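Local structure of invasion protein InvA (Salmonella enterica, 2X49) at residues 148-151 / 152-156; 155-158 / 159-163; 173-176 / 177-181. The protein serves in the inner-membrane export apparatus of the Salmonella type III secretion system for invasion of intestinal epithelial cells, this chain being the C-terminal domain of the protein. All blocks are in the same frame, centred on the assembly; numbering follows the deposited sequence.

Contact 1: residues 148-151 / 152-156; sequences QETK and HMLDQ
Lys151 lays its aliphatic chain across the carboxylate of Asp155, one turn further along helix 147-158, in an i to i+4 pairing on the exposed side of an alpha-helix. The lysine starts with CG anti to its own N (chi1 169°) and then bends at chi2 and again at chi4, which carries the chain along the helix; its CE comes to 3.7 Å from Asp155 OD2. Lys151 NZ ends 3.5 Å from Asp155 OD1, a salt bridge whose hydrogen bond is weak. At that length the pair probably contributes little to holding the turn.

The backbone supplies the regular bonding. Leu154 N donates to Thr150 O at 2.9 Å, and Asp155 N reaches Lys151 O at the same length. His152 N has a hydrogen bond to Gln148 O and a second, weak one to Glu149 O, so this amide is shared between two carbonyls. Met153 N also bonds to Glu149 O.

On the buried side Thr150 and Leu154 run side by side, pointing the same way, with Thr150 CG2 at 4.1 Å from Leu154 CD1. Helix 174-185 packs against both, through Ile177 and Leu181 on the threonine and Val174 on the leucine, while Met198 of helix 194-204 also touches Leu154. The threonine hydroxyl is held by Gly146 O and by Ser178 OG. Near the start of the helix, Glu149 bonds through OE1 to Gly146 N and through OE2 to Ser2 OG, the serine probably belonging to the extra residues at the N-terminus of the construct. Met153 CG passes 3.2 Å from Glu149 O before the chain leads away, toward Phe145, Val191 and Met194.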
loop_
_atom_site.group_PDB
_atom_site.type_symbol
_atom_site.label_atom_id
_atom_site.label_comp_id
_atom_site.label_asym_id
_atom_site.label_seq_id
_atom_site.Cartn_x
_atom_site.Cartn_y
_atom_site.Cartn_z
ATOM N N GLN A 148 -22.235 0.987 -0.812
ATOM C CA GLN A 148 -22.869 1.014 -2.140
ATOM C C GLN A 148 -21.991 0.283 -3.130
ATOM O O GLN A 148 -22.474 -0.502 -3.931
ATOM C CB GLN A 148 -23.219 2.430 -2.657
ATOM C CG GLN A 148 -24.354 3.092 -1.907
ATOM C CD GLN A 148 -25.514 2.174 -1.602
ATOM O OE1 GLN A 148 -25.709 1.800 -0.446
ATOM N NE2 GLN A 148 -26.331 1.848 -2.613
ATOM N N GLU A 149 -20.680 0.532 -3.037
ATOM C CA GLU A 149 -19.709 -0.132 -3.929
ATOM C C GLU A 149 -19.645 -1.625 -3.626
ATOM O O GLU A 149 -19.607 -2.485 -4.512
ATOM C CB GLU A 149 -18.340 0.496 -3.793
ATOM C CG GLU A 149 -18.214 1.870 -4.387
ATOM C CD GLU A 149 -18.963 2.967 -3.632
ATOM O OE1 GLU A 149 -19.001 2.951 -2.361
ATOM O OE2 GLU A 149 -19.506 3.858 -4.321
ATOM N N THR A 150 -19.661 -1.930 -2.349
ATOM C CA THR A 150 -19.650 -3.344 -1.920
ATOM C C THR A 150 -20.890 -4.087 -2.439
ATOM O O THR A 150 -20.845 -5.202 -2.953
ATOM C CB THR A 150 -19.568 -3.433 -0.379
ATOM O OG1 THR A 150 -18.358 -2.822 0.064
ATOM C CG2 THR A 150 -19.668 -4.881 0.135
ATOM N N LYS A 151 -22.025 -3.428 -2.336
ATOM C CA LYS A 151 -23.289 -4.075 -2.696
ATOM C C LYS A 151 -23.285 -4.382 -4.197
ATOM O O LYS A 151 -23.842 -5.377 -4.668
ATOM C CB LYS A 151 -24.488 -3.216 -2.269
ATOM C CG LYS A 151 -25.825 -3.675 -2.845
ATOM C CD LYS A 151 -26.356 -4.959 -2.210
ATOM C CE LYS A 151 -27.852 -5.093 -2.506
ATOM N NZ LYS A 151 -28.325 -6.511 -2.645
ATOM N N HIS A 152 -22.622 -3.508 -4.925
ATOM C CA HIS A 152 -22.557 -3.627 -6.390
ATOM C C HIS A 152 -21.732 -4.834 -6.746
ATOM O O HIS A 152 -22.044 -5.618 -7.650
ATOM C CB HIS A 152 -21.890 -2.417 -7.019
ATOM C CG HIS A 152 -21.810 -2.488 -8.510
ATOM N ND1 HIS A 152 -22.846 -2.088 -9.325
ATOM C CD2 HIS A 152 -20.831 -2.929 -9.333
ATOM C CE1 HIS A 152 -22.500 -2.261 -10.589
ATOM N NE2 HIS A 152 -21.286 -2.779 -10.624
ATOM N N MET A 153 -20.651 -4.947 -6.004
ATOM C CA MET A 153 -19.713 -6.035 -6.214
ATOM C C MET A 153 -20.368 -7.346 -5.884
ATOM O O MET A 153 -20.160 -8.334 -6.570
ATOM C CB MET A 153 -18.420 -5.854 -5.422
ATOM C CG MET A 153 -17.621 -4.604 -5.771
ATOM S SD MET A 153 -16.261 -4.295 -4.606
ATOM C CE MET A 153 -15.254 -5.723 -4.809
ATOM N N LEU A 154 -21.194 -7.337 -4.842
ATOM C CA LEU A 154 -21.868 -8.574 -4.376
ATOM C C LEU A 154 -22.889 -9.012 -5.403
ATOM O O LEU A 154 -23.054 -10.191 -5.709
ATOM C CB LEU A 154 -22.563 -8.405 -3.019
ATOM C CG LEU A 154 -21.629 -8.100 -1.841
ATOM C CD1 LEU A 154 -22.483 -7.791 -0.612
ATOM C CD2 LEU A 154 -20.759 -9.328 -1.574
ATOM N N ASP A 155 -23.525 -8.001 -5.965
ATOM C CA ASP A 155 -24.572 -8.210 -6.967
ATOM C C ASP A 155 -24.004 -8.804 -8.238
ATOM O O ASP A 155 -24.592 -9.712 -8.827
ATOM C CB ASP A 155 -25.370 -6.930 -7.239
ATOM C CG ASP A 155 -26.446 -6.719 -6.188
ATOM O OD1 ASP A 155 -26.758 -7.703 -5.483
ATOM O OD2 ASP A 155 -27.001 -5.608 -6.072
ATOM N N GLN A 156 -22.822 -8.325 -8.580
ATOM C CA GLN A 156 -22.104 -8.797 -9.769
ATOM C C GLN A 156 -21.737 -10.251 -9.558
ATOM O O GLN A 156 -21.809 -11.082 -10.450
ATOM C CB GLN A 156 -20.835 -7.973 -10.043
ATOM C CG GLN A 156 -21.093 -6.528 -10.525
ATOM C CD GLN A 156 -19.816 -5.725 -10.812
ATOM O OE1 GLN A 156 -18.922 -5.630 -9.825
ATOM N NE2 GLN A 156 -19.644 -5.190 -11.909
#

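Contact 2: residues 155-158 / 159-163; sequences DQLE and AKFPD
The turn between helix 147-158 and helix 162-169 gathers around the carbonyl of Leu157. Phe161 N donates to Leu157 O at 2.7 Å, nearly in line with the carbonyl (C=O...N 167°). Lys160 N also donates to this oxygen, although the position of that nitrogen is less certain. Just before them the helical pattern weakens: Ala159 N divides itself between Asp155 O at 3.3 Å and Gln156 O at 3.4 Å, both weak bonds.

This is a tight turn joining two consecutive helices, in which Phe161 occupies the N-cap position and Pro162 opens the next helix. Having no N-H, Pro162 cannot donate to Glu158 O; its CG instead rests 3.2 Å from that oxygen. On the inner side, Leu157 CD1 meets Phe161 CD2 at 4.2 Å, the two side chains crossing at about a right angle. Lys195 of helix 194-204 touches the phenylalanine, and Met194 and Met198 pack on the leucine. Lys160 CB lies over one face of the Phe161 ring, offset toward its rim.

Outside, the extended chain of Glu158, with CG anti to the backbone N (chi1 172°), carries OE2 out to a water that donates to Pro162 O at 2.7 Å and, weakly, to Glu158 OE2, bridging the end of one helix and the start of the next.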
loop_
_atom_site.group_PDB
_atom_site.type_symbol
_atom_site.label_atom_id
_atom_site.label_comp_id
_atom_site.label_asym_id
_atom_site.label_seq_id
_atom_site.Cartn_x
_atom_site.Cartn_y
_atom_site.Cartn_z
ATOM N N ASP A 155 -23.525 -8.001 -5.965
ATOM C CA ASP A 155 -24.572 -8.210 -6.967
ATOM C C ASP A 155 -24.004 -8.804 -8.238
ATOM O O ASP A 155 -24.592 -9.712 -8.827
ATOM C CB ASP A 155 -25.370 -6.930 -7.239
ATOM C CG ASP A 155 -26.446 -6.719 -6.188
ATOM O OD1 ASP A 155 -26.758 -7.703 -5.483
ATOM O OD2 ASP A 155 -27.001 -5.608 -6.072
ATOM N N GLN A 156 -22.822 -8.325 -8.580
ATOM C CA GLN A 156 -22.104 -8.797 -9.769
ATOM C C GLN A 156 -21.737 -10.251 -9.558
ATOM O O GLN A 156 -21.809 -11.082 -10.450
ATOM C CB GLN A 156 -20.835 -7.973 -10.043
ATOM C CG GLN A 156 -21.093 -6.528 -10.525
ATOM C CD GLN A 156 -19.816 -5.725 -10.812
ATOM O OE1 GLN A 156 -18.922 -5.630 -9.825
ATOM N NE2 GLN A 156 -19.644 -5.190 -11.909
ATOM N N LEU A 157 -21.334 -10.534 -8.338
ATOM C CA LEU A 157 -20.831 -11.870 -7.983
ATOM C C LEU A 157 -21.984 -12.854 -7.949
ATOM O O LEU A 157 -21.874 -14.030 -8.287
ATOM C CB LEU A 157 -20.108 -11.859 -6.627
ATOM C CG LEU A 157 -19.463 -13.197 -6.229
ATOM C CD1 LEU A 157 -17.970 -13.202 -6.527
ATOM C CD2 LEU A 157 -19.720 -13.530 -4.744
ATOM N N GLU A 158 -23.119 -12.324 -7.558
ATOM C CA GLU A 158 -24.294 -13.138 -7.314
ATOM C C GLU A 158 -24.768 -13.708 -8.614
ATOM O O GLU A 158 -25.327 -14.795 -8.689
ATOM C CB GLU A 158 -25.436 -12.339 -6.694
ATOM C CG GLU A 158 -26.696 -13.162 -6.624
ATOM C CD GLU A 158 -27.782 -12.537 -5.778
ATOM O OE1 GLU A 158 -27.516 -11.496 -5.149
ATOM O OE2 GLU A 158 -28.901 -13.092 -5.749
ATOM N N ALA A 159 -24.505 -12.917 -9.630
ATOM C CA ALA A 159 -24.952 -13.206 -10.993
ATOM C C ALA A 159 -24.218 -14.415 -11.489
ATOM O O ALA A 159 -24.572 -15.019 -12.492
ATOM C CB ALA A 159 -24.703 -12.018 -11.930
ATOM N N LYS A 160 -23.172 -14.742 -10.751
ATOM C CA LYS A 160 -22.236 -15.806 -11.162
ATOM C C LYS A 160 -22.157 -16.975 -10.206
ATOM O O LYS A 160 -22.056 -18.127 -10.606
ATOM C CB LYS A 160 -20.847 -15.220 -11.389
ATOM C CG LYS A 160 -20.845 -14.144 -12.466
ATOM C CD LYS A 160 -19.439 -13.695 -12.788
ATOM C CE LYS A 160 -18.760 -13.142 -11.565
ATOM N NZ LYS A 160 -17.316 -12.854 -11.814
ATOM N N PHE A 161 -22.257 -16.642 -8.939
ATOM C CA PHE A 161 -22.158 -17.626 -7.850
ATOM C C PHE A 161 -23.253 -17.427 -6.786
ATOM O O PHE A 161 -22.968 -17.063 -5.657
ATOM C CB PHE A 161 -20.759 -17.586 -7.252
ATOM C CG PHE A 161 -19.669 -17.771 -8.285
ATOM C CD1 PHE A 161 -19.520 -18.986 -8.933
ATOM C CD2 PHE A 161 -18.818 -16.729 -8.611
ATOM C CE1 PHE A 161 -18.520 -19.161 -9.905
ATOM C CE2 PHE A 161 -17.812 -16.894 -9.571
ATOM C CZ PHE A 161 -17.666 -18.112 -10.214
ATOM N N PRO A 162 -24.517 -17.680 -7.160
ATOM C CA PRO A 162 -25.621 -17.283 -6.276
ATOM C C PRO A 162 -25.621 -17.955 -4.935
ATOM O O PRO A 162 -25.998 -17.359 -3.936
ATOM C CB PRO A 162 -26.870 -17.660 -7.062
ATOM C CG PRO A 162 -26.431 -17.787 -8.472
ATOM C CD PRO A 162 -24.973 -18.060 -8.504
ATOM N N ASP A 163 -25.154 -19.189 -4.906
ATOM C CA ASP A 163 -25.246 -19.982 -3.657
ATOM C C ASP A 163 -24.156 -19.563 -2.672
ATOM O O ASP A 163 -24.304 -19.548 -1.443
ATOM C CB ASP A 163 -25.245 -21.485 -3.933
ATOM C CG ASP A 163 -26.627 -21.997 -4.282
ATOM O OD1 ASP A 163 -27.407 -21.277 -4.969
ATOM O OD2 ASP A 163 -26.949 -23.133 -3.872
HETATM O O HOH W 1 -28.018 -15.671 -4.285
#

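Contact 3: residues 173-176 / 177-181; sequences TVQR and ISEVL
Arg176 and Glu179 meet three residues apart on helix 174-185, both touching Val211 of helix 211-221, with Glu179 OE1 at the edge of the guanidinium and near its plane. Arg176 NE donates to that oxygen at 3.5 Å, a weak bond within a salt bridge, and the two planar groups are 28° apart. Bends at chi2 (54°) and chi3 fold the arginine chain so that NE faces the carboxylate, while NH1 is engaged by Lys209 O. The solvent side, with the exposed Gln175 and Thr173, is looser: Glu179 OE2 lies 3.5 Å from Gln175 OE1, two acceptors that make no hydrogen bond.

The opposite character belongs to the residues packed against the neighbouring helices 194-204 and 211-221. Ile177 sits against Met198 and Ala172, with its CG1 3.5 Å from Thr173 O. Val180 packs on Leu214 and brings CG2 to 3.4 Å from Arg176 O.

Thr173 is the N-cap: its OG1 accepts from Arg176 N at 3.2 Å, and its carbonyl oxygen takes Ile177 N at 2.9 Å. Successive i to i+4 bonds then run to Val180 N, which donates to Arg176 O at 3.0 Å. The chemistry implies that the cap and the backbone bonds probably do most to hold the start of the helix, the long ion pair contributing only a little.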
loop_
_atom_site.group_PDB
_atom_site.type_symbol
_atom_site.label_atom_id
_atom_site.label_comp_id
_atom_site.label_asym_id
_atom_site.label_seq_id
_atom_site.Cartn_x
_atom_site.Cartn_y
_atom_site.Cartn_z
ATOM N N THR A 173 -23.338 -9.329 7.359
ATOM C CA THR A 173 -24.125 -8.309 6.672
ATOM C C THR A 173 -23.293 -7.582 5.648
ATOM O O THR A 173 -22.059 -7.638 5.686
ATOM C CB THR A 173 -24.656 -7.230 7.611
ATOM O OG1 THR A 173 -23.543 -6.600 8.242
ATOM C CG2 THR A 173 -25.594 -7.853 8.720
ATOM N N VAL A 174 -23.995 -6.871 4.770
ATOM C CA VAL A 174 -23.341 -6.070 3.716
ATOM C C VAL A 174 -22.345 -5.084 4.346
ATOM O O VAL A 174 -21.223 -4.880 3.882
ATOM C CB VAL A 174 -24.347 -5.309 2.824
ATOM C CG1 VAL A 174 -23.600 -4.372 1.913
ATOM C CG2 VAL A 174 -25.213 -6.279 2.008
ATOM N N GLN A 175 -22.764 -4.525 5.459
ATOM C CA GLN A 175 -21.914 -3.586 6.200
ATOM C C GLN A 175 -20.619 -4.223 6.670
ATOM O O GLN A 175 -19.522 -3.641 6.594
ATOM C CB GLN A 175 -22.657 -3.013 7.410
ATOM C CG GLN A 175 -21.808 -2.061 8.219
ATOM C CD GLN A 175 -21.404 -0.810 7.434
ATOM O OE1 GLN A 175 -20.168 -0.791 6.905
ATOM N NE2 GLN A 175 -22.185 0.136 7.325
ATOM N N ARG A 176 -20.747 -5.439 7.158
ATOM C CA ARG A 176 -19.593 -6.192 7.669
ATOM C C ARG A 176 -18.648 -6.568 6.536
ATOM O O ARG A 176 -17.448 -6.410 6.642
ATOM C CB ARG A 176 -20.063 -7.446 8.451
ATOM C CG ARG A 176 -18.998 -8.355 8.868
ATOM C CD ARG A 176 -17.896 -7.750 9.639
ATOM N NE ARG A 176 -18.317 -6.914 10.738
ATOM C CZ ARG A 176 -18.459 -7.317 11.988
ATOM N NH1 ARG A 176 -18.225 -8.576 12.317
ATOM N NH2 ARG A 176 -18.833 -6.449 12.905
ATOM N N ILE A 177 -19.238 -6.968 5.423
ATOM C CA ILE A 177 -18.430 -7.307 4.242
ATOM C C ILE A 177 -17.647 -6.047 3.786
ATOM O O ILE A 177 -16.445 -6.110 3.464
ATOM C CB ILE A 177 -19.251 -7.893 3.125
ATOM C CG1 ILE A 177 -19.835 -9.262 3.567
ATOM C CG2 ILE A 177 -18.332 -8.019 1.867
ATOM C CD1 ILE A 177 -20.987 -9.739 2.628
ATOM N N SER A 178 -18.316 -4.913 3.814
ATOM C CA SER A 178 -17.761 -3.635 3.294
ATOM C C SER A 178 -16.569 -3.274 4.165
ATOM O O SER A 178 -15.476 -2.903 3.691
ATOM C CB SER A 178 -18.772 -2.505 3.278
ATOM O OG SER A 178 -18.268 -1.334 2.617
ATOM N N GLU A 179 -16.753 -3.483 5.466
ATOM C CA GLU A 179 -15.678 -3.255 6.427
ATOM C C GLU A 179 -14.440 -4.097 6.195
ATOM O O GLU A 179 -13.293 -3.623 6.219
ATOM C CB GLU A 179 -16.151 -3.383 7.884
ATOM C CG GLU A 179 -17.031 -2.274 8.259
ATOM C CD GLU A 179 -17.806 -2.513 9.538
ATOM O OE1 GLU A 179 -17.612 -3.572 10.181
ATOM O OE2 GLU A 179 -18.635 -1.634 9.894
ATOM N N VAL A 180 -14.670 -5.375 5.936
ATOM C CA VAL A 180 -13.591 -6.326 5.566
ATOM C C VAL A 180 -12.808 -5.829 4.325
ATOM O O VAL A 180 -11.577 -5.700 4.285
ATOM C CB VAL A 180 -14.099 -7.732 5.351
ATOM C CG1 VAL A 180 -13.023 -8.612 4.755
ATOM C CG2 VAL A 180 -14.580 -8.284 6.690
ATOM N N LEU A 181 -13.550 -5.460 3.329
ATOM C CA LEU A 181 -12.947 -5.024 2.045
ATOM C C LEU A 181 -12.111 -3.753 2.223
ATOM O O LEU A 181 -11.006 -3.633 1.669
ATOM C CB LEU A 181 -14.043 -4.842 0.976
ATOM C CG LEU A 181 -14.850 -6.082 0.504
ATOM C CD1 LEU A 181 -15.764 -5.825 -0.736
ATOM C CD2 LEU A 181 -13.921 -7.236 0.167
#

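Contact 1 and contact 3 are both partly buried, whereas contact 2 is a surface contact farther from the centre of the chain. Contacts 1 and 2 share helix 147-158, one in its regular body and the other where it gives way to helix 162-169; their centres are about 10 Å apart. Contact 3 belongs to helix 174-185, which packs directly on contact 1: Thr150 CG2 approaches Ile177 CG2 at 3.8 Å. Contacts 2 and 3 do not touch, their nearest atoms being about 8 Å apart. Weak ion pairs decorate the two helical contacts, while the turn uses converging backbone amides, an apolar pair and water.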